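PDB 7O79: Poly(Beta-D-mannuronate) lyase from Pseudopedobacter saltans, which probably cleaves the mannuronate-containing chains of alginate as a poly(beta-D-mannuronate) lyase of polysaccharide lyase family 6. Local coordinates for residues G116-L121 against N139-V144; Y131-G136 against Y158-D163; E173-W178 against F193-N198. All blocks are in the same frame, centred on the assembly; numbering follows the deposited sequence.

Contact 1 of 3, residues G116-L121 against N139-V144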
loop_
_atom_site.group_PDB
_atom_site.type_symbol
_atom_site.label_atom_id
_atom_site.label_comp_id
_atom_site.label_asym_id
_atom_site.label_seq_id
_atom_site.Cartn_x
_atom_site.Cartn_y
_atom_site.Cartn_z
ATOM N N GLY A 116 -2.141 -19.395 -3.222
ATOM C CA GLY A 116 -1.771 -17.986 -3.262
ATOM C C GLY A 116 -1.220 -17.518 -4.602
ATOM O O GLY A 116 -0.494 -18.243 -5.282
ATOM N N TYR A 117 -1.569 -16.278 -4.960
ATOM C CA TYR A 117 -0.922 -15.541 -6.044
ATOM C C TYR A 117 -1.302 -14.061 -5.971
ATOM O O TYR A 117 -2.368 -13.700 -5.448
ATOM C CB TYR A 117 -1.282 -16.118 -7.421
ATOM C CG TYR A 117 -2.763 -16.353 -7.722
ATOM C CD1 TYR A 117 -3.542 -15.350 -8.292
ATOM C CD2 TYR A 117 -3.351 -17.600 -7.529
ATOM C CE1 TYR A 117 -4.880 -15.556 -8.598
ATOM C CE2 TYR A 117 -4.693 -17.822 -7.846
ATOM C CZ TYR A 117 -5.452 -16.795 -8.387
ATOM O OH TYR A 117 -6.787 -16.986 -8.718
ATOM N N TYR A 118 -0.411 -13.207 -6.477
ATOM C CA TYR A 118 -0.749 -11.791 -6.565
ATOM C C TYR A 118 -1.772 -11.565 -7.671
ATOM O O TYR A 118 -1.966 -12.398 -8.556
ATOM C CB TYR A 118 0.464 -10.925 -6.901
ATOM C CG TYR A 118 1.642 -10.962 -5.975
ATOM C CD1 TYR A 118 2.659 -11.886 -6.157
ATOM C CD2 TYR A 118 1.771 -10.032 -4.943
ATOM C CE1 TYR A 118 3.761 -11.910 -5.322
ATOM C CE2 TYR A 118 2.875 -10.048 -4.099
ATOM C CZ TYR A 118 3.864 -10.984 -4.292
ATOM O OH TYR A 118 4.974 -11.000 -3.458
ATOM N N TRP A 119 -2.399 -10.392 -7.650
ATOM C CA TRP A 119 -3.129 -9.997 -8.844
ATOM C C TRP A 119 -2.274 -9.113 -9.745
ATOM O O TRP A 119 -2.298 -9.273 -10.973
ATOM C CB TRP A 119 -4.448 -9.326 -8.458
ATOM C CG TRP A 119 -5.534 -10.365 -8.250
ATOM C CD1 TRP A 119 -5.356 -11.712 -8.126
ATOM C CD2 TRP A 119 -6.939 -10.136 -8.137
ATOM N NE1 TRP A 119 -6.562 -12.337 -7.950
ATOM C CE2 TRP A 119 -7.552 -11.389 -7.949
ATOM C CE3 TRP A 119 -7.738 -8.990 -8.174
ATOM C CZ2 TRP A 119 -8.931 -11.535 -7.811
ATOM C CZ3 TRP A 119 -9.114 -9.134 -8.023
ATOM C CH2 TRP A 119 -9.695 -10.403 -7.853
ATOM N N VAL A 120 -1.451 -8.238 -9.165
ATOM C CA VAL A 120 -0.522 -7.419 -9.933
ATOM C C VAL A 120 0.809 -7.419 -9.196
ATOM O O VAL A 120 0.863 -7.086 -8.007
ATOM C CB VAL A 120 -1.035 -5.965 -10.117
ATOM C CG1 VAL A 120 -0.040 -5.154 -10.916
ATOM C CG2 VAL A 120 -2.410 -5.941 -10.785
ATOM N N LEU A 121 1.884 -7.775 -9.892
ATOM C CA LEU A 121 3.208 -7.809 -9.291
ATOM C C LEU A 121 4.167 -6.964 -10.108
ATOM O O LEU A 121 4.298 -7.162 -11.322
ATOM C CB LEU A 121 3.739 -9.245 -9.172
ATOM C CG LEU A 121 5.157 -9.312 -8.601
ATOM C CD1 LEU A 121 5.224 -8.792 -7.181
ATOM C CD2 LEU A 121 5.736 -10.735 -8.681
ATOM N N ASN A 139 -7.866 -14.968 -1.934
ATOM C CA ASN A 139 -6.804 -15.915 -1.615
ATOM C C ASN A 139 -5.584 -15.196 -1.052
ATOM O O ASN A 139 -5.495 -13.963 -1.045
ATOM C CB ASN A 139 -6.400 -16.726 -2.852
ATOM C CG ASN A 139 -5.879 -15.844 -3.991
ATOM O OD1 ASN A 139 -6.238 -14.670 -4.096
ATOM N ND2 ASN A 139 -5.018 -16.408 -4.831
ATOM N N MET A 140 -4.626 -16.003 -0.598
ATOM C CA MET A 140 -3.367 -15.516 -0.061
ATOM C C MET A 140 -2.607 -14.704 -1.115
ATOM O O MET A 140 -2.861 -14.816 -2.315
ATOM C CB MET A 140 -2.514 -16.698 0.415
ATOM C CG MET A 140 -2.937 -17.352 1.752
ATOM S SD MET A 140 -3.668 -16.265 3.018
ATOM C CE MET A 140 -2.239 -15.347 3.557
ATOM N N GLN A 141 -1.654 -13.869 -0.633
ATOM C CA GLN A 141 -0.771 -12.960 -1.382
ATOM C C GLN A 141 -1.403 -11.583 -1.535
ATOM O O GLN A 141 -2.620 -11.460 -1.715
ATOM C CB GLN A 141 -0.385 -13.537 -2.749
ATOM C CG GLN A 141 0.511 -14.746 -2.600
ATOM C CD GLN A 141 1.856 -14.356 -2.024
ATOM O OE1 GLN A 141 2.138 -14.589 -0.855
ATOM N NE2 GLN A 141 2.755 -13.919 -2.901
ATOM N N PRO A 142 -0.602 -10.530 -1.447
ATOM C CA PRO A 142 -1.132 -9.178 -1.659
ATOM C C PRO A 142 -1.819 -9.058 -3.015
ATOM O O PRO A 142 -1.502 -9.776 -3.968
ATOM C CB PRO A 142 0.112 -8.287 -1.582
ATOM C CG PRO A 142 1.139 -9.086 -0.843
ATOM C CD PRO A 142 0.827 -10.550 -1.099
ATOM N N LEU A 143 -2.795 -8.154 -3.086
ATOM C CA LEU A 143 -3.411 -7.856 -4.372
ATOM C C LEU A 143 -2.388 -7.222 -5.317
ATOM O O LEU A 143 -2.215 -7.660 -6.466
ATOM C CB LEU A 143 -4.625 -6.946 -4.155
ATOM C CG LEU A 143 -5.655 -6.892 -5.281
ATOM C CD1 LEU A 143 -7.043 -6.589 -4.730
ATOM C CD2 LEU A 143 -5.264 -5.869 -6.341
ATOM N N VAL A 144 -1.674 -6.211 -4.833
ATOM C CA VAL A 144 -0.609 -5.553 -5.583
ATOM C C VAL A 144 0.672 -5.720 -4.790
ATOM O O VAL A 144 0.708 -5.392 -3.599
ATOM C CB VAL A 144 -0.893 -4.053 -5.821
ATOM C CG1 VAL A 144 0.294 -3.408 -6.529
ATOM C CG2 VAL A 144 -2.143 -3.856 -6.639
#

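Contact 2 of 3, residues Y131-G136 against Y158-D163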
loop_
_atom_site.group_PDB
_atom_site.type_symbol
_atom_site.label_atom_id
_atom_site.label_comp_id
_atom_site.label_asym_id
_atom_site.label_seq_id
_atom_site.Cartn_x
_atom_site.Cartn_y
_atom_site.Cartn_z
ATOM N N TYR A 131 -6.448 3.596 -13.922
ATOM C CA TYR A 131 -7.822 3.303 -14.357
ATOM C C TYR A 131 -8.068 1.807 -14.503
ATOM O O TYR A 131 -8.652 1.335 -15.479
ATOM C CB TYR A 131 -8.161 4.038 -15.645
ATOM C CG TYR A 131 -8.026 5.522 -15.469
ATOM C CD1 TYR A 131 -8.987 6.239 -14.755
ATOM C CD2 TYR A 131 -6.930 6.209 -15.971
ATOM C CE1 TYR A 131 -8.875 7.611 -14.570
ATOM C CE2 TYR A 131 -6.818 7.579 -15.788
ATOM C CZ TYR A 131 -7.796 8.266 -15.087
ATOM O OH TYR A 131 -7.689 9.626 -14.901
ATOM N N CYS A 132 -7.634 1.053 -13.502
ATOM C CA CYS A 132 -7.939 -0.360 -13.430
ATOM C C CYS A 132 -8.800 -0.634 -12.204
ATOM O O CYS A 132 -8.781 0.122 -11.229
ATOM C CB CYS A 132 -6.657 -1.196 -13.414
ATOM S SG CYS A 132 -5.707 -1.110 -14.967
ATOM N N SER A 133 -9.568 -1.722 -12.264
ATOM C CA SER A 133 -10.505 -2.092 -11.206
ATOM C C SER A 133 -10.247 -3.519 -10.750
ATOM O O SER A 133 -9.975 -4.405 -11.563
ATOM C CB SER A 133 -11.974 -1.980 -11.654
ATOM O OG SER A 133 -12.336 -0.642 -11.907
ATOM N N PHE A 134 -10.375 -3.737 -9.443
ATOM C CA PHE A 134 -10.052 -5.012 -8.819
ATOM C C PHE A 134 -11.116 -5.339 -7.784
ATOM O O PHE A 134 -11.331 -4.570 -6.842
ATOM C CB PHE A 134 -8.653 -4.962 -8.189
ATOM C CG PHE A 134 -7.587 -4.477 -9.138
ATOM C CD1 PHE A 134 -6.956 -5.372 -9.989
ATOM C CD2 PHE A 134 -7.286 -3.131 -9.246
ATOM C CE1 PHE A 134 -5.995 -4.957 -10.874
ATOM C CE2 PHE A 134 -6.321 -2.693 -10.136
ATOM C CZ PHE A 134 -5.669 -3.611 -10.959
ATOM N N LYS A 135 -11.779 -6.478 -7.955
ATOM C CA LYS A 135 -12.911 -6.820 -7.106
ATOM C C LYS A 135 -12.875 -8.288 -6.702
ATOM O O LYS A 135 -12.796 -9.171 -7.562
ATOM C CB LYS A 135 -14.231 -6.518 -7.818
ATOM C CG LYS A 135 -15.431 -6.849 -6.936
ATOM C CD LYS A 135 -16.755 -6.552 -7.612
ATOM C CE LYS A 135 -17.915 -6.808 -6.655
ATOM N NZ LYS A 135 -18.019 -8.254 -6.329
ATOM N N GLY A 136 -12.940 -8.550 -5.398
ATOM C CA GLY A 136 -13.261 -9.876 -4.912
ATOM C C GLY A 136 -12.108 -10.826 -4.642
ATOM O O GLY A 136 -12.364 -12.007 -4.375
ATOM N N TYR A 158 -5.465 6.186 -9.714
ATOM C CA TYR A 158 -6.828 6.178 -10.249
ATOM C C TYR A 158 -7.354 4.770 -10.447
ATOM O O TYR A 158 -8.129 4.504 -11.373
ATOM C CB TYR A 158 -6.943 6.969 -11.559
ATOM C CG TYR A 158 -6.297 8.330 -11.528
ATOM C CD1 TYR A 158 -6.765 9.312 -10.672
ATOM C CD2 TYR A 158 -5.267 8.655 -12.395
ATOM C CE1 TYR A 158 -6.187 10.571 -10.648
ATOM C CE2 TYR A 158 -4.686 9.912 -12.383
ATOM C CZ TYR A 158 -5.147 10.860 -11.510
ATOM O OH TYR A 158 -4.577 12.115 -11.496
ATOM N N CYS A 159 -6.959 3.858 -9.568
ATOM C CA CYS A 159 -7.526 2.526 -9.591
ATOM C C CYS A 159 -8.601 2.381 -8.518
ATOM O O CYS A 159 -8.766 3.219 -7.627
ATOM C CB CYS A 159 -6.426 1.471 -9.425
ATOM S SG CYS A 159 -5.342 1.372 -10.876
ATOM N N TYR A 160 -9.340 1.283 -8.624
ATOM C CA TYR A 160 -10.492 1.020 -7.776
ATOM C C TYR A 160 -10.343 -0.380 -7.190
ATOM O O TYR A 160 -10.262 -1.363 -7.939
ATOM C CB TYR A 160 -11.774 1.158 -8.604
ATOM C CG TYR A 160 -13.076 1.085 -7.841
ATOM C CD1 TYR A 160 -13.144 1.416 -6.492
ATOM C CD2 TYR A 160 -14.251 0.698 -8.486
ATOM C CE1 TYR A 160 -14.349 1.367 -5.806
ATOM C CE2 TYR A 160 -15.459 0.634 -7.802
ATOM C CZ TYR A 160 -15.502 0.975 -6.473
ATOM O OH TYR A 160 -16.698 0.913 -5.807
ATOM N N PHE A 161 -10.309 -0.472 -5.854
ATOM C CA PHE A 161 -10.176 -1.750 -5.151
ATOM C C PHE A 161 -11.409 -1.945 -4.277
ATOM O O PHE A 161 -11.598 -1.224 -3.292
ATOM C CB PHE A 161 -8.889 -1.811 -4.323
ATOM C CG PHE A 161 -7.646 -1.433 -5.095
ATOM C CD1 PHE A 161 -7.270 -0.105 -5.230
ATOM C CD2 PHE A 161 -6.867 -2.417 -5.699
ATOM C CE1 PHE A 161 -6.133 0.252 -5.942
ATOM C CE2 PHE A 161 -5.720 -2.072 -6.412
ATOM C CZ PHE A 161 -5.360 -0.729 -6.546
ATOM N N LYS A 162 -12.229 -2.934 -4.623
ATOM C CA LYS A 162 -13.579 -3.046 -4.098
ATOM C C LYS A 162 -13.859 -4.459 -3.604
ATOM O O LYS A 162 -13.556 -5.431 -4.300
ATOM C CB LYS A 162 -14.602 -2.683 -5.169
ATOM C CG LYS A 162 -16.039 -2.833 -4.711
ATOM C CD LYS A 162 -17.008 -2.526 -5.834
ATOM C CE LYS A 162 -18.346 -2.021 -5.296
ATOM N NZ LYS A 162 -19.366 -1.933 -6.384
ATOM N N ASP A 163 -14.488 -4.556 -2.429
ATOM C CA ASP A 163 -15.011 -5.819 -1.891
ATOM C C ASP A 163 -13.944 -6.910 -1.906
ATOM O O ASP A 163 -14.063 -7.938 -2.581
ATOM C CB ASP A 163 -16.253 -6.295 -2.654
ATOM C CG ASP A 163 -17.394 -5.295 -2.632
ATOM O OD1 ASP A 163 -17.556 -4.564 -1.635
ATOM O OD2 ASP A 163 -18.156 -5.264 -3.612
HETATM O O HOH W 1 -20.323 -7.655 -3.942
#

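Contact 3 of 3, residues E173-W178 against F193-N198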
loop_
_atom_site.group_PDB
_atom_site.type_symbol
_atom_site.label_atom_id
_atom_site.label_comp_id
_atom_site.label_asym_id
_atom_site.label_seq_id
_atom_site.Cartn_x
_atom_site.Cartn_y
_atom_site.Cartn_z
ATOM N N GLU A 173 -2.666 -8.216 2.155
ATOM C CA GLU A 173 -2.669 -6.770 1.995
ATOM C C GLU A 173 -3.244 -6.397 0.636
ATOM O O GLU A 173 -3.310 -7.216 -0.287
ATOM C CB GLU A 173 -1.243 -6.210 2.111
ATOM C CG GLU A 173 -0.520 -6.561 3.412
ATOM C CD GLU A 173 0.246 -7.870 3.351
ATOM O OE1 GLU A 173 1.152 -8.056 4.192
ATOM O OE2 GLU A 173 -0.054 -8.713 2.469
ATOM N N ILE A 174 -3.661 -5.138 0.503
ATOM C CA ILE A 174 -3.989 -4.673 -0.845
ATOM C C ILE A 174 -2.715 -4.293 -1.595
ATOM O O ILE A 174 -2.562 -4.612 -2.784
ATOM C CB ILE A 174 -5.000 -3.515 -0.800
ATOM C CG1 ILE A 174 -6.237 -3.912 0.024
ATOM C CG2 ILE A 174 -5.428 -3.148 -2.225
ATOM C CD1 ILE A 174 -6.809 -5.316 -0.312
ATOM N N PHE A 175 -1.773 -3.638 -0.907
ATOM C CA PHE A 175 -0.462 -3.269 -1.433
ATOM C C PHE A 175 0.605 -3.726 -0.445
ATOM O O PHE A 175 0.494 -3.440 0.750
ATOM C CB PHE A 175 -0.333 -1.745 -1.610
ATOM C CG PHE A 175 -1.072 -1.171 -2.801
ATOM C CD1 PHE A 175 -2.416 -0.830 -2.710
ATOM C CD2 PHE A 175 -0.393 -0.896 -3.984
ATOM C CE1 PHE A 175 -3.094 -0.266 -3.808
ATOM C CE2 PHE A 175 -1.052 -0.315 -5.087
ATOM C CZ PHE A 175 -2.401 0.003 -4.988
ATOM N N ARG A 176 1.644 -4.409 -0.932
ATOM C CA ARG A 176 2.835 -4.690 -0.134
ATOM C C ARG A 176 4.064 -4.262 -0.936
ATOM O O ARG A 176 4.329 -4.817 -2.004
ATOM C CB ARG A 176 2.909 -6.172 0.267
ATOM C CG ARG A 176 4.149 -6.513 1.105
ATOM C CD ARG A 176 4.220 -7.996 1.555
ATOM N NE ARG A 176 4.425 -8.913 0.437
ATOM C CZ ARG A 176 4.091 -10.200 0.453
ATOM N NH1 ARG A 176 3.567 -10.744 1.548
ATOM N NH2 ARG A 176 4.316 -10.952 -0.616
ATOM N N ILE A 177 4.802 -3.266 -0.431
ATOM C CA ILE A 177 5.884 -2.617 -1.177
ATOM C C ILE A 177 7.225 -3.002 -0.566
ATOM O O ILE A 177 7.699 -2.378 0.392
ATOM C CB ILE A 177 5.734 -1.090 -1.227
ATOM C CG1 ILE A 177 4.282 -0.693 -1.514
ATOM C CG2 ILE A 177 6.747 -0.495 -2.228
ATOM C CD1 ILE A 177 3.780 -1.219 -2.855
ATOM N N TRP A 178 7.884 -3.982 -1.177
ATOM C CA TRP A 178 9.261 -4.292 -0.837
ATOM C C TRP A 178 10.201 -3.384 -1.622
ATOM O O TRP A 178 9.789 -2.665 -2.543
ATOM C CB TRP A 178 9.586 -5.747 -1.163
ATOM C CG TRP A 178 8.915 -6.778 -0.288
ATOM C CD1 TRP A 178 8.585 -6.667 1.038
ATOM C CD2 TRP A 178 8.526 -8.091 -0.691
ATOM N NE1 TRP A 178 7.995 -7.840 1.485
ATOM C CE2 TRP A 178 7.955 -8.731 0.440
ATOM C CE3 TRP A 178 8.614 -8.800 -1.903
ATOM C CZ2 TRP A 178 7.464 -10.042 0.392
ATOM C CZ3 TRP A 178 8.123 -10.109 -1.949
ATOM C CH2 TRP A 178 7.555 -10.714 -0.805
ATOM N N PHE A 193 7.885 3.894 -4.745
ATOM C CA PHE A 193 6.592 3.430 -5.242
ATOM C C PHE A 193 5.529 4.477 -4.933
ATOM O O PHE A 193 5.511 5.052 -3.844
ATOM C CB PHE A 193 6.224 2.091 -4.597
ATOM C CG PHE A 193 5.159 1.308 -5.326
ATOM C CD1 PHE A 193 3.808 1.636 -5.199
ATOM C CD2 PHE A 193 5.508 0.220 -6.116
ATOM C CE1 PHE A 193 2.825 0.893 -5.865
ATOM C CE2 PHE A 193 4.541 -0.508 -6.798
ATOM C CZ PHE A 193 3.201 -0.182 -6.672
ATOM N N THR A 194 4.655 4.732 -5.892
ATOM C CA THR A 194 3.617 5.743 -5.724
ATOM C C THR A 194 2.255 5.066 -5.729
ATOM O O THR A 194 1.897 4.388 -6.703
ATOM C CB THR A 194 3.696 6.801 -6.823
ATOM O OG1 THR A 194 4.879 7.582 -6.637
ATOM C CG2 THR A 194 2.457 7.719 -6.778
ATOM N N ILE A 195 1.504 5.251 -4.645
ATOM C CA ILE A 195 0.112 4.827 -4.542
ATOM C C ILE A 195 -0.702 6.112 -4.458
ATOM O O ILE A 195 -0.725 6.762 -3.408
ATOM C CB ILE A 195 -0.128 3.953 -3.304
ATOM C CG1 ILE A 195 0.748 2.684 -3.324
ATOM C CG2 ILE A 195 -1.618 3.627 -3.176
ATOM C CD1 ILE A 195 0.631 1.863 -1.994
ATOM N N LYS A 196 -1.371 6.499 -5.545
ATOM C CA LYS A 196 -1.892 7.859 -5.635
ATOM C C LYS A 196 -3.303 7.879 -6.204
ATOM O O LYS A 196 -3.591 7.192 -7.183
ATOM C CB LYS A 196 -0.968 8.734 -6.489
ATOM C CG LYS A 196 -1.440 10.194 -6.712
ATOM C CD LYS A 196 -0.473 10.893 -7.688
ATOM C CE LYS A 196 -1.117 12.078 -8.424
ATOM N NZ LYS A 196 -1.751 11.616 -9.717
ATOM N N ASN A 197 -4.180 8.662 -5.565
ATOM C CA ASN A 197 -5.537 8.914 -6.059
ATOM C C ASN A 197 -6.258 7.617 -6.394
ATOM O O ASN A 197 -6.909 7.501 -7.430
ATOM C CB ASN A 197 -5.545 9.848 -7.285
ATOM C CG ASN A 197 -4.978 11.216 -6.994
ATOM O OD1 ASN A 197 -5.095 11.723 -5.883
ATOM N ND2 ASN A 197 -4.400 11.843 -8.005
ATOM N N ASN A 198 -6.163 6.631 -5.497
ATOM C CA ASN A 198 -6.952 5.416 -5.644
ATOM C C ASN A 198 -8.125 5.427 -4.665
ATOM O O ASN A 198 -8.094 6.101 -3.628
ATOM C CB ASN A 198 -6.101 4.166 -5.404
ATOM C CG ASN A 198 -4.916 4.089 -6.328
ATOM O OD1 ASN A 198 -5.062 3.827 -7.522
ATOM N ND2 ASN A 198 -3.733 4.386 -5.793
#

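Contact 1 of 3, residues G116-L121 against N139-V144
Asn139 and Tyr117 meet as amide over ring. The Asn139 ND2 atom lies 3.3 Å above the plane of the Tyr117 ring, over its centre. The two planes are 66° apart. In Asn139 a chi1 of 60° puts CG between the backbone N and the carbonyl carbon, on the side from which ND2 reaches the ring face. Its polar ends have other partners: OD1 accepts from Lys137 and ND2 donates to Thr115 O.

Tyr118 is gripped in a different way. Gln141 NE2 comes over one face, toward the rim, 3.3 Å from Tyr118 CE1. Leu121 CD1 covers the centre of the opposite face. Pro142 lies alongside and points the same way, with its CD 3.7 Å from Tyr118 CE2. The Tyr118 hydroxyl is hydrogen-bonded to Arg176.

These segments belong to successive turns of the right-handed parallel beta-helix of this lyase family. The first turns a corner at Trp119 and Val120, and Val120 then pairs in parallel with Val144. Leu143 O accepts two N-H groups at this corner. Trp119 N lies 3.0 Å from Leu143 O, and Val120 N is 2.9 Å from Leu143 O in the straighter bond, at 156°. The Leu143 side chain crosses that of Trp119, with CD2 4.1 Å from Trp119 CB. One residue earlier, Pro142 O is buried without a hydrogen-bond partner in the model. It receives a CA-H...O contact, 3.4 Å from Tyr118 CA.

Contact 2 of 3, residues Y131-G136 against Y158-D163
Phe134 is bonded to the neighbouring strand through both its N-H and its carbonyl. Phe134 N donates to Tyr160 O at 2.8 Å. Lys162 N donates to Phe134 O at 2.9 Å. Tyr160 N donates to Cys132 O, also at 2.9 Å. Just before the strand, Cys132 N donates to sulfur: its bond to Cys159 SG is 3.5 Å long. Weak bonds from Tyr131 N to Tyr158 O and from Gly136 N to Lys162 O lie at the two ends of the ladder.

The charged groups meet less closely. Lys135 NZ is 4.0 Å from Asp163 OD2, too far for a salt bridge. A water bridges them from one side; it donates to Asp163 OD2 and accepts a weak bond from Lys135 NZ.

This in-register pairing of like residues is the parallel stacking of successive turns in a beta-helix. Cysteine lies on cysteine, phenylalanine on phenylalanine and lysine on lysine. The strand axes are 8° apart. Phe134 and Phe161 share one face of the strands and lie side by side. Each has CG anti to the carbonyl carbon (chi1 -52° in Phe134), which starts both off alike. Their planes are 13° apart, but the rings are slid so far that they barely overlap; Phe134 CD2 is 3.4 Å from Phe161 CE2. Phe200 meets the Phe161 ring and continues the row, while Trp119 packs on Phe134.

Ser133, Tyr160, Lys135 and Lys162 share the other face. Ser133 OG is at the edge of the Tyr160 ring, and its hydrogen bond is to Val452 N.

At the start of the segments, Tyr131 and Tyr158 point the same way with little ring overlap. Tyr158 CB makes a CH-pi contact over the Tyr131 face, 3.6 Å from Tyr131 CE1. Tyr131 OH lies over the Tyr158 ring, toward its rim.

Contact 3 of 3, residues E173-W178 against F193-N198
Ile177 faces Phe193, and Phe175 faces Ile195, across the interior between two strands that run in opposite directions. The backbones are too far apart to pair. The CA atoms of Ile177 and Phe193 are 7.3 Å apart. Phe175 CA and Ile195 CA are 8.7 Å apart. No hydrogen bond joins the segments. Both are extended here, and every second residue points its side chain toward the other strand; Arg176, between Phe175 and Ile177, points away.

Ile177 and Phe193 cross at about a right angle. The Ile177 CD1 methyl sits over the centre of the Phe193 ring, 3.6 Å above its plane. This CH-pi contact is only 8° off the ring normal. In Phe193, chi1 of -162° sets CG anti to the backbone N, and chi2 of -79° turns the ring so that a face meets the methyl. The other branch also touches: Ile177 CG2 is 3.5 Å from Phe193 CB.

The contact is part of the buried core of a parallel beta-helix. Strands from two different walls of the coil meet here through their inward side chains. Val156, on the turn before, touches both phenylalanines.

Ile195 and Phe175 slide past each other in opposite directions. Ile195 CD1 lies over one face of the Phe175 ring, 3.6 Å from Phe175 CG. Ile195 CG1 lies over the same ring, also offset toward the rim, 3.8 Å from Phe175 CD2. The two phenylalanines cross at about a right angle, with Phe175 CD2 4.1 Å from Phe193 CE1. An alanine in place of Phe193 would probably open a gap in the core, leaving Ile177 CD1 without the ring beneath it and Phe175 CD2 without this neighbour. Asn218 holds the backbone N of Phe193 through its side-chain OD1.

Overall arrangement
The three contacts lie side by side in one beta-helix, with centres 13 to 14 Å apart. Contacts 1 and 2 alternate along the chain. They share a core in which Val120 CG2 is 3.7 Å from Phe134 CE1 and Leu143 CD2 is 3.8 Å from Phe161 CE2. Contact 3 comes later in the chain and extends both. Val144 N lies 2.7 Å from Ile174 O, probably a hydrogen bond, which carries contact 1 on to the next turn. Cys159 N likewise reaches Asn198 OD1 at 2.8 Å from contact 2. Contacts 1 and 2 join neighbouring turns within a wall, whereas contact 3 bridges two walls through the interior.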